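Local coordinates for minor capsid protein VP1 (Human bocavirus 3, PDB 5US7), which builds the 60-subunit T=1 icosahedral capsid of the virus and, in its longest form, probably carries phospholipase A2 activity in an N-terminal extension, at residues H71-E76 and V91-S96; Y97-Q102 and N168-W173; I136-S141 and L464-T469; I158-E163 and A236-N241. All coordinates share one frame; numbering follows the deposited sequence.

Interaction 1 of 4, residues H71-E76 and V91-S96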
# COMPACT_ATOMS: atom_id res chain seq x y z
N HIS A 71 -99.32 45.37 14.69
CA HIS A 71 -98.50 44.45 13.91
C HIS A 71 -99.15 44.10 12.57
O HIS A 71 -98.58 43.34 11.81
CB HIS A 71 -98.15 43.16 14.65
CG HIS A 71 -97.50 43.39 15.98
ND1 HIS A 71 -96.19 43.81 16.11
CD2 HIS A 71 -97.98 43.27 17.24
CE1 HIS A 71 -95.90 43.93 17.39
NE2 HIS A 71 -96.96 43.61 18.10
N GLN A 72 -100.34 44.63 12.28
CA GLN A 72 -101.01 44.38 11.02
C GLN A 72 -100.43 45.27 9.91
O GLN A 72 -99.42 45.95 10.11
CB GLN A 72 -102.51 44.58 11.21
CG GLN A 72 -103.14 43.54 12.11
CD GLN A 72 -104.59 43.81 12.40
OE1 GLN A 72 -105.05 44.94 12.34
NE2 GLN A 72 -105.33 42.75 12.73
N TYR A 73 -101.06 45.26 8.73
CA TYR A 73 -100.59 46.02 7.57
C TYR A 73 -101.55 47.11 7.11
O TYR A 73 -101.12 48.26 7.01
CB TYR A 73 -100.23 45.06 6.44
CG TYR A 73 -98.80 44.60 6.53
CD1 TYR A 73 -97.81 45.22 5.79
CD2 TYR A 73 -98.41 43.60 7.40
CE1 TYR A 73 -96.50 44.83 5.88
CE2 TYR A 73 -97.10 43.21 7.49
CZ TYR A 73 -96.14 43.83 6.73
OH TYR A 73 -94.83 43.45 6.80
N LYS A 74 -102.79 46.82 6.76
CA LYS A 74 -103.78 47.89 6.64
C LYS A 74 -103.52 48.93 5.54
O LYS A 74 -103.04 50.02 5.85
CB LYS A 74 -103.87 48.66 7.96
CG LYS A 74 -104.30 47.86 9.15
CD LYS A 74 -104.24 48.74 10.37
CE LYS A 74 -104.71 48.03 11.61
NZ LYS A 74 -104.59 48.92 12.79
N THR A 75 -103.80 48.62 4.28
CA THR A 75 -103.72 49.65 3.24
C THR A 75 -104.86 50.65 3.41
O THR A 75 -106.03 50.28 3.26
CB THR A 75 -103.79 49.01 1.86
OG1 THR A 75 -105.11 48.50 1.64
CG2 THR A 75 -102.83 47.86 1.78
N GLU A 76 -104.53 51.93 3.61
CA GLU A 76 -105.48 52.87 4.19
C GLU A 76 -106.47 53.45 3.19
O GLU A 76 -107.66 53.56 3.51
CB GLU A 76 -104.73 54.02 4.86
CG GLU A 76 -103.95 53.60 6.06
CD GLU A 76 -102.60 53.04 5.69
OE1 GLU A 76 -102.28 53.01 4.48
OE2 GLU A 76 -101.88 52.62 6.60
N VAL A 91 -100.02 52.24 2.61
CA VAL A 91 -100.00 50.95 3.30
C VAL A 91 -99.35 51.25 4.64
O VAL A 91 -98.68 52.27 4.80
CB VAL A 91 -99.17 49.83 2.62
CG1 VAL A 91 -99.70 49.38 1.28
CG2 VAL A 91 -97.74 50.24 2.52
N SER A 92 -99.50 50.36 5.60
CA SER A 92 -98.83 50.53 6.87
C SER A 92 -98.09 49.26 7.22
O SER A 92 -98.46 48.17 6.79
CB SER A 92 -99.80 50.87 7.98
OG SER A 92 -100.34 52.16 7.79
N THR A 93 -97.02 49.40 7.98
CA THR A 93 -96.31 48.22 8.41
C THR A 93 -96.09 48.30 9.90
O THR A 93 -96.06 49.39 10.48
CB THR A 93 -94.96 48.09 7.69
OG1 THR A 93 -94.17 49.24 7.99
CG2 THR A 93 -95.16 48.03 6.21
N PRO A 94 -95.94 47.15 10.56
CA PRO A 94 -95.47 47.17 11.95
C PRO A 94 -94.08 47.73 12.10
O PRO A 94 -93.67 48.04 13.22
CB PRO A 94 -95.52 45.69 12.35
CG PRO A 94 -95.40 44.98 11.07
CD PRO A 94 -96.15 45.78 10.08
N TRP A 95 -93.34 47.88 11.01
CA TRP A 95 -91.93 48.21 11.05
C TRP A 95 -91.70 49.70 11.23
O TRP A 95 -92.50 50.54 10.80
CB TRP A 95 -91.27 47.75 9.76
CG TRP A 95 -91.23 46.28 9.65
CD1 TRP A 95 -92.20 45.49 9.14
CD2 TRP A 95 -90.16 45.42 10.02
NE1 TRP A 95 -91.82 44.18 9.19
CE2 TRP A 95 -90.56 44.12 9.73
CE3 TRP A 95 -88.91 45.63 10.59
CZ2 TRP A 95 -89.75 43.03 9.97
CZ3 TRP A 95 -88.11 44.55 10.82
CH2 TRP A 95 -88.53 43.27 10.52
N SER A 96 -90.59 50.02 11.87
CA SER A 96 -90.05 51.36 11.99
C SER A 96 -88.67 51.37 11.37
O SER A 96 -88.08 50.31 11.13
CB SER A 96 -89.97 51.80 13.45
OG SER A 96 -91.25 51.83 14.05
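Tyr73 and Ser92 meet where 71-76 and 91-96 run roughly antiparallel, their end-to-end directions 157° apart, joined by a weak bond from Ser92 N to Tyr73 O (3.0 Å, 128° at the hydrogen). The two segments are arms of one loop, that between strands 54-65 and 96-98, which corresponds to the BC loop of the parvovirus jelly roll. No regular strand pairing joins them, and side chains supply much of the contact. The Tyr73 ring lies across 92-94, with Pro94 CD over one face, 4.0 Å from the ring centroid, a CH-pi contact offset toward the rim. Proline suits this place: its ring offers CH groups and lacks an N-H that would need a partner. Thr93 CG2 meets Tyr73 CE1 at 3.5 Å, while Thr93 OG1 bonds to Tyr191 O. Tyrosine serves by having both a flat apolar ring and a polar tip, for its OH reaches past the contact to Glu223. A neighbouring subunit adds Tyr183, whose ring meets that of Tyr73. At the other end of the contact, two branched side chains fit by their methyls, Thr75 CG2 resting 3.5 Å from Val91 CG1.

Interaction 2 of 4, residues Y97-Q102 and N168-W173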
# COMPACT_ATOMS: atom_id res chain seq x y z
N TYR A 97 -88.14 52.55 11.09
CA TYR A 97 -86.88 52.61 10.38
C TYR A 97 -86.04 53.78 10.88
O TYR A 97 -86.56 54.75 11.44
CB TYR A 97 -87.10 52.71 8.87
CG TYR A 97 -87.81 53.96 8.44
CD1 TYR A 97 -87.09 55.05 8.01
CD2 TYR A 97 -89.18 54.05 8.48
CE1 TYR A 97 -87.73 56.19 7.63
CE2 TYR A 97 -89.82 55.18 8.10
CZ TYR A 97 -89.09 56.25 7.67
OH TYR A 97 -89.72 57.40 7.28
N PHE A 98 -84.74 53.66 10.68
CA PHE A 98 -83.78 54.70 11.01
C PHE A 98 -83.49 55.53 9.77
O PHE A 98 -83.19 54.97 8.71
CB PHE A 98 -82.47 54.10 11.51
CG PHE A 98 -82.62 53.23 12.72
CD1 PHE A 98 -82.64 53.78 13.98
CD2 PHE A 98 -82.69 51.87 12.59
CE1 PHE A 98 -82.76 52.98 15.08
CE2 PHE A 98 -82.81 51.06 13.69
CZ PHE A 98 -82.84 51.62 14.94
N ASN A 99 -83.56 56.84 9.90
CA ASN A 99 -83.27 57.75 8.79
C ASN A 99 -82.09 58.63 9.19
O ASN A 99 -82.23 59.52 10.02
CB ASN A 99 -84.50 58.60 8.46
CG ASN A 99 -84.32 59.39 7.19
OD1 ASN A 99 -83.57 58.99 6.31
ND2 ASN A 99 -85.02 60.50 7.09
N PHE A 100 -80.95 58.39 8.56
CA PHE A 100 -79.72 59.11 8.85
C PHE A 100 -79.47 60.27 7.91
O PHE A 100 -78.39 60.86 7.95
CB PHE A 100 -78.53 58.17 8.83
CG PHE A 100 -78.57 57.13 9.88
CD1 PHE A 100 -78.21 57.43 11.17
CD2 PHE A 100 -78.96 55.85 9.58
CE1 PHE A 100 -78.25 56.47 12.14
CE2 PHE A 100 -79.00 54.89 10.55
CZ PHE A 100 -78.64 55.20 11.83
N ASN A 101 -80.41 60.59 7.04
CA ASN A 101 -80.13 61.46 5.90
C ASN A 101 -80.39 62.90 6.30
O ASN A 101 -81.53 63.37 6.26
CB ASN A 101 -80.99 61.03 4.73
CG ASN A 101 -80.64 61.73 3.47
OD1 ASN A 101 -79.50 62.10 3.26
ND2 ASN A 101 -81.62 61.91 2.60
N GLN A 102 -79.31 63.62 6.61
CA GLN A 102 -79.27 65.06 6.83
C GLN A 102 -77.86 65.40 7.30
O GLN A 102 -77.19 64.54 7.88
CB GLN A 102 -80.30 65.50 7.85
CG GLN A 102 -80.39 66.97 8.05
CD GLN A 102 -81.51 67.33 8.97
OE1 GLN A 102 -82.31 66.48 9.34
NE2 GLN A 102 -81.57 68.58 9.37
N ASN A 168 -88.31 52.45 -0.77
CA ASN A 168 -87.14 53.03 -0.12
C ASN A 168 -87.44 53.70 1.21
O ASN A 168 -86.50 53.91 1.99
CB ASN A 168 -86.48 54.04 -1.04
CG ASN A 168 -87.38 55.20 -1.37
OD1 ASN A 168 -88.59 55.13 -1.14
ND2 ASN A 168 -86.81 56.26 -1.90
N ALA A 169 -88.69 54.04 1.49
CA ALA A 169 -89.03 54.86 2.67
C ALA A 169 -88.24 56.16 2.54
O ALA A 169 -88.16 56.71 1.44
CB ALA A 169 -88.77 54.09 3.95
N THR A 170 -87.65 56.65 3.63
CA THR A 170 -86.70 57.76 3.58
C THR A 170 -87.30 58.93 2.82
O THR A 170 -88.29 59.52 3.27
CB THR A 170 -85.37 57.29 2.99
OG1 THR A 170 -84.93 56.13 3.71
CG2 THR A 170 -84.29 58.35 3.13
N HIS A 171 -86.73 59.26 1.66
CA HIS A 171 -87.02 60.43 0.85
C HIS A 171 -86.48 61.67 1.55
O HIS A 171 -86.45 61.73 2.78
CB HIS A 171 -88.53 60.55 0.58
CG HIS A 171 -88.90 61.66 -0.35
ND1 HIS A 171 -89.13 62.94 0.08
CD2 HIS A 171 -89.08 61.67 -1.69
CE1 HIS A 171 -89.44 63.70 -0.95
NE2 HIS A 171 -89.42 62.96 -2.04
N PRO A 172 -86.06 62.68 0.80
CA PRO A 172 -85.44 63.85 1.42
C PRO A 172 -86.45 64.75 2.11
O PRO A 172 -87.65 64.67 1.88
CB PRO A 172 -84.78 64.56 0.24
CG PRO A 172 -84.54 63.49 -0.73
CD PRO A 172 -85.72 62.60 -0.63
N TRP A 173 -85.92 65.60 2.98
CA TRP A 173 -86.60 66.71 3.62
C TRP A 173 -87.65 66.31 4.64
O TRP A 173 -88.30 67.19 5.20
CB TRP A 173 -87.27 67.65 2.60
CG TRP A 173 -86.27 68.42 1.87
CD1 TRP A 173 -85.82 68.20 0.62
CD2 TRP A 173 -85.52 69.51 2.39
NE1 TRP A 173 -84.86 69.12 0.30
CE2 TRP A 173 -84.66 69.94 1.37
CE3 TRP A 173 -85.51 70.19 3.61
CZ2 TRP A 173 -83.80 71.00 1.54
CZ3 TRP A 173 -84.66 71.24 3.77
CH2 TRP A 173 -83.82 71.64 2.74
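Tyr97 turns the flat of its ring to Ala169, whose CB sits over the ring centre, 4.2 Å from the centroid and only 6° off the normal. A methyl group is small enough to settle there as a CH-pi partner without pushing the two backbones apart. The Tyr97 ring is brought round by a first torsion of 64°, with CG between the backbone N and the carbonyl carbon, and its CE1 lies 4.0 Å from Thr170 N. Two residues on, Asn99 comes at Thr170 aslant: its OD1 is 3.3 Å from Thr170 CG2, so the carboxamide oxygen meets a methyl and not the hydroxyl. Thr170 OG1 is turned to its own segment and donates to Asn168 O at 3.2 Å. Asn101 ND2 lies 4.4 Å from Pro172 CA, a looser touch.

The polar tips are held from outside. Asn99 ND2 bonds to one carboxylate oxygen of Asp176 and Tyr97 OH, weakly, to the other, which ties the two side chains together. Asparagine suits position 101 because its short amide can both donate and accept: ND2 bonds to Trp417 O, and OD1 takes a weak bond from Ile416 N. The alternate residues Phe98 and Phe100 are turned to strands 119-138 and 466-482 of the facing sheet. The contact thus belongs to the jelly-roll β-sandwich, at the place where the chain of strand 96-98 (strand C) passes into a loop, against the loop that follows strand 156-160 (strand E).

Interaction 3 of 4, residues I136-S141 and L464-T469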
# COMPACT_ATOMS: atom_id res chain seq x y z
N ILE A 136 -86.05 46.76 25.93
CA ILE A 136 -87.25 45.97 25.68
C ILE A 136 -88.08 45.80 26.95
O ILE A 136 -88.02 44.76 27.61
CB ILE A 136 -86.89 44.60 25.10
CG1 ILE A 136 -85.99 44.76 23.89
CG2 ILE A 136 -88.14 43.91 24.64
CD1 ILE A 136 -85.32 43.49 23.47
N LYS A 137 -88.80 46.84 27.34
CA LYS A 137 -89.61 46.84 28.54
C LYS A 137 -91.09 46.69 28.23
O LYS A 137 -91.58 47.16 27.20
CB LYS A 137 -89.38 48.11 29.35
CG LYS A 137 -87.99 48.18 29.91
CD LYS A 137 -87.81 49.38 30.79
CE LYS A 137 -86.48 49.31 31.47
NZ LYS A 137 -85.37 49.55 30.51
N GLN A 138 -91.81 46.05 29.14
CA GLN A 138 -93.24 45.83 29.01
C GLN A 138 -94.02 46.97 29.64
O GLN A 138 -93.73 47.38 30.76
CB GLN A 138 -93.63 44.52 29.69
CG GLN A 138 -95.10 44.19 29.59
CD GLN A 138 -95.44 42.87 30.23
OE1 GLN A 138 -94.56 42.14 30.67
NE2 GLN A 138 -96.72 42.57 30.31
N ILE A 139 -95.02 47.47 28.92
CA ILE A 139 -95.93 48.47 29.45
C ILE A 139 -97.07 47.76 30.15
O ILE A 139 -97.65 46.81 29.61
CB ILE A 139 -96.47 49.38 28.34
CG1 ILE A 139 -95.34 50.16 27.67
CG2 ILE A 139 -97.50 50.34 28.89
CD1 ILE A 139 -94.96 49.60 26.35
N LEU A 140 -97.41 48.22 31.35
CA LEU A 140 -98.49 47.63 32.13
C LEU A 140 -99.55 48.69 32.38
O LEU A 140 -99.31 49.63 33.15
CB LEU A 140 -97.97 47.07 33.45
CG LEU A 140 -96.98 45.93 33.35
CD1 LEU A 140 -96.56 45.61 34.75
CD2 LEU A 140 -97.63 44.74 32.70
N SER A 141 -100.71 48.53 31.77
CA SER A 141 -101.83 49.43 32.02
C SER A 141 -102.86 48.67 32.84
O SER A 141 -103.58 47.81 32.32
CB SER A 141 -102.43 49.93 30.71
OG SER A 141 -101.49 50.74 30.01
N LEU A 464 -99.03 41.19 23.37
CA LEU A 464 -98.51 41.78 24.59
C LEU A 464 -97.85 43.12 24.28
O LEU A 464 -97.14 43.25 23.29
CB LEU A 464 -97.49 40.84 25.24
CG LEU A 464 -96.92 41.29 26.57
CD1 LEU A 464 -98.03 41.33 27.58
CD2 LEU A 464 -95.83 40.35 27.00
N ASN A 465 -98.09 44.10 25.14
CA ASN A 465 -97.69 45.48 24.87
C ASN A 465 -96.29 45.74 25.41
O ASN A 465 -96.08 45.72 26.63
CB ASN A 465 -98.71 46.44 25.48
CG ASN A 465 -98.46 47.87 25.08
OD1 ASN A 465 -97.89 48.14 24.03
ND2 ASN A 465 -98.92 48.80 25.91
N ILE A 466 -95.35 46.01 24.52
CA ILE A 466 -93.95 46.24 24.87
C ILE A 466 -93.41 47.38 24.02
O ILE A 466 -94.04 47.82 23.05
CB ILE A 466 -93.07 45.00 24.66
CG1 ILE A 466 -93.09 44.62 23.19
CG2 ILE A 466 -93.53 43.85 25.51
CD1 ILE A 466 -92.10 43.56 22.83
N TYR A 467 -92.24 47.87 24.39
CA TYR A 467 -91.45 48.72 23.53
C TYR A 467 -89.99 48.41 23.77
O TYR A 467 -89.65 47.63 24.66
CB TYR A 467 -91.74 50.20 23.78
CG TYR A 467 -91.15 50.76 25.05
CD1 TYR A 467 -89.94 51.41 25.04
CD2 TYR A 467 -91.81 50.64 26.26
CE1 TYR A 467 -89.40 51.93 26.18
CE2 TYR A 467 -91.27 51.15 27.40
CZ TYR A 467 -90.07 51.79 27.36
OH TYR A 467 -89.52 52.31 28.50
N CYS A 468 -89.12 49.04 23.00
CA CYS A 468 -87.69 48.85 23.16
C CYS A 468 -86.99 50.19 23.13
O CYS A 468 -87.54 51.19 22.69
CB CYS A 468 -87.10 47.97 22.07
SG CYS A 468 -85.32 47.79 22.16
N THR A 469 -85.77 50.17 23.63
CA THR A 469 -84.93 51.34 23.72
C THR A 469 -83.51 50.86 23.55
O THR A 469 -83.15 49.79 24.06
CB THR A 469 -85.11 52.05 25.06
OG1 THR A 469 -86.48 52.42 25.21
CG2 THR A 469 -84.28 53.29 25.12
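Lys137 and Tyr467 form an antiparallel hydrogen-bonded pair, in which Tyr467 N donates to Lys137 O at 3.0 Å and 168°, nearly in line with the carbonyl. The same oxygen receives a CA-H contact from Ile466, which with Gln138 makes the next pair, antiparallel and non-hydrogen-bonded. Ile139 N donates to Asn465 O at 3.1 Å, the donor tilted 32° from the carbonyl plane, and Tyr467 O takes a CA-H contact from Ile136 CA at 3.1 Å.

On one face of the ladder the aliphatic part of Lys137 lies alongside the Tyr467 ring, while Ile139 CD1 meets that ring at its edge, 3.3 Å from CD2. Tyr467 OH finds a weak bond with Pro453 O of a neighbouring subunit. On the other face, the extended Gln138 crosses Leu464 at about a right angle, its NE2 3.3 Å from Leu464 CD1. Ile136 CG1 sits 3.6 Å from Cys468 SG; compact, weakly polar cysteine suits a buried place beside a branched chain.

Strands 119-138 and 466-482 are βD and βI of the jelly roll. Here βD leads into the DE loop, which in parvoviruses walls the five-fold channel. Strand 54-65 flanks 466-482 through Cys468 and Val65, and strand 149-150 flanks Gln138 through Asn149.

Interaction 4 of 4, residues I158-E163 and A236-N241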
# COMPACT_ATOMS: atom_id res chain seq x y z
N ILE A 158 -84.56 43.24 13.44
CA ILE A 158 -83.76 44.26 12.78
C ILE A 158 -83.41 43.79 11.39
O ILE A 158 -82.75 42.76 11.23
CB ILE A 158 -82.50 44.61 13.57
CG1 ILE A 158 -82.89 45.28 14.88
CG2 ILE A 158 -81.64 45.54 12.77
CD1 ILE A 158 -81.74 45.52 15.79
N PHE A 159 -83.82 44.54 10.39
CA PHE A 159 -83.60 44.21 9.00
C PHE A 159 -82.98 45.40 8.29
O PHE A 159 -83.53 46.51 8.36
CB PHE A 159 -84.90 43.80 8.33
CG PHE A 159 -84.79 43.64 6.87
CD1 PHE A 159 -84.12 42.57 6.33
CD2 PHE A 159 -85.38 44.55 6.02
CE1 PHE A 159 -84.01 42.43 4.98
CE2 PHE A 159 -85.28 44.41 4.67
CZ PHE A 159 -84.59 43.35 4.15
N CYS A 160 -81.86 45.19 7.63
CA CYS A 160 -81.23 46.20 6.79
C CYS A 160 -81.44 45.79 5.34
O CYS A 160 -80.91 44.76 4.90
CB CYS A 160 -79.75 46.35 7.09
SG CYS A 160 -78.95 47.62 6.10
N ASP A 161 -82.23 46.57 4.61
CA ASP A 161 -82.53 46.22 3.23
C ASP A 161 -81.25 46.13 2.41
O ASP A 161 -80.78 45.03 2.11
CB ASP A 161 -83.47 47.27 2.63
CG ASP A 161 -83.98 46.88 1.26
OD1 ASP A 161 -83.66 45.78 0.78
OD2 ASP A 161 -84.73 47.69 0.68
N GLY A 162 -80.67 47.26 2.06
CA GLY A 162 -79.33 47.33 1.51
C GLY A 162 -79.19 46.98 0.05
O GLY A 162 -78.26 47.45 -0.61
N GLU A 163 -80.09 46.16 -0.50
CA GLU A 163 -80.19 45.98 -1.94
C GLU A 163 -81.33 46.77 -2.54
O GLU A 163 -81.51 46.73 -3.76
CB GLU A 163 -80.34 44.51 -2.30
CG GLU A 163 -79.11 43.67 -2.00
CD GLU A 163 -79.13 43.10 -0.60
OE1 GLU A 163 -80.11 43.36 0.12
OE2 GLU A 163 -78.18 42.39 -0.23
N ALA A 236 -76.32 44.58 16.75
CA ALA A 236 -76.23 44.45 15.31
C ALA A 236 -75.41 45.60 14.77
O ALA A 236 -75.53 46.73 15.24
CB ALA A 236 -77.61 44.44 14.67
N GLU A 237 -74.57 45.32 13.77
CA GLU A 237 -73.80 46.36 13.11
C GLU A 237 -73.94 46.22 11.61
O GLU A 237 -74.12 45.13 11.08
CB GLU A 237 -72.33 46.32 13.50
CG GLU A 237 -71.59 45.11 13.02
CD GLU A 237 -70.16 45.10 13.51
OE1 GLU A 237 -69.68 46.16 13.96
OE2 GLU A 237 -69.52 44.03 13.44
N PHE A 238 -73.86 47.35 10.92
CA PHE A 238 -74.04 47.40 9.48
C PHE A 238 -72.99 48.31 8.88
O PHE A 238 -72.59 49.30 9.49
CB PHE A 238 -75.43 47.90 9.12
CG PHE A 238 -76.53 47.11 9.75
CD1 PHE A 238 -76.97 45.95 9.17
CD2 PHE A 238 -77.11 47.53 10.92
CE1 PHE A 238 -77.98 45.22 9.75
CE2 PHE A 238 -78.11 46.81 11.50
CZ PHE A 238 -78.55 45.65 10.91
N ASN A 239 -72.56 47.98 7.68
CA ASN A 239 -71.59 48.78 6.95
C ASN A 239 -72.19 49.24 5.63
O ASN A 239 -72.99 48.53 5.02
CB ASN A 239 -70.31 48.00 6.69
CG ASN A 239 -69.49 47.82 7.93
OD1 ASN A 239 -68.79 48.73 8.35
ND2 ASN A 239 -69.58 46.64 8.53
N PHE A 240 -71.79 50.42 5.20
CA PHE A 240 -72.26 50.97 3.95
C PHE A 240 -71.11 51.68 3.26
O PHE A 240 -70.25 52.26 3.91
CB PHE A 240 -73.41 51.95 4.15
CG PHE A 240 -74.56 51.37 4.88
CD1 PHE A 240 -75.46 50.54 4.25
CD2 PHE A 240 -74.77 51.68 6.21
CE1 PHE A 240 -76.53 50.02 4.93
CE2 PHE A 240 -75.84 51.16 6.89
CZ PHE A 240 -76.71 50.33 6.25
N ASN A 241 -71.11 51.61 1.94
CA ASN A 241 -70.15 52.32 1.13
C ASN A 241 -70.88 53.23 0.16
O ASN A 241 -72.03 52.97 -0.22
CB ASN A 241 -69.25 51.36 0.38
CG ASN A 241 -68.33 50.61 1.30
OD1 ASN A 241 -68.04 51.06 2.40
ND2 ASN A 241 -67.87 49.45 0.86
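A contact across the jelly-roll β-sandwich brings together strand 156-160 of one sheet and strand 236-248 of the other, strands E and G in the usual parvovirus naming. Their segments run almost parallel, 8° apart, with axes 9.3 Å from each other at closest approach. At that spacing the sheets are joined through side chains, and apolar ones suit their facing sides; the end at Cys160 and Phe240 is less fully buried than Ile158 and Ala236.

Ile158 and Ala236 meet at one end, CD1 to CB at 4.4 Å; alanine is short enough to leave room for the branched isoleucine. Ile158 also sends its CG2 to the edge of the Phe238 ring, 3.6 Å from CZ, the two side chains crossing obliquely. Beside it, Cys160 CB lies 3.4 Å from Phe238 CE1, so that one phenylalanine spans two residues of the other strand.

Alternation sorts the rest. Phe159 points away, to Trp95 and Phe446 on the other side of its own sheet, while Glu237 and Asn239 turn to solvent, Glu237 bonding to His128. Strand 119-138 pairs alongside 236-248, and strand 445-449 adds Ile445 next to Cys160 and Phe238.

With SG anti to the backbone N (chi1 -178°), the cysteine sulfur reaches both rings. It meets the Phe238 ring at a slant, 4.6 Å from the centroid, and lies at the edge of Phe240, 79° off that ring's normal, with SG 3.5 Å from CZ.

In the fold
From the N terminus, interaction 1 comes first and closes the short loop between 71-76 and 91-96 before strand 96-98. Its second segment runs directly into 97-102, where interaction 2 opens; that contact spans 65 residues and ends in the loop after strand 156-160. Interactions 3 and 4 both begin within this span and end beyond it, so each crosses interaction 2. Interaction 3 makes the longest closure, 322 residues, and holds interaction 4 wholly inside its span. Interactions 1 and 4 touch through Trp95 and Phe159. Together they join the loops on either side of strand 96-98 and the loop after strand 156-160, neighbouring strands within the other sheet, and the two sheets across the sandwich.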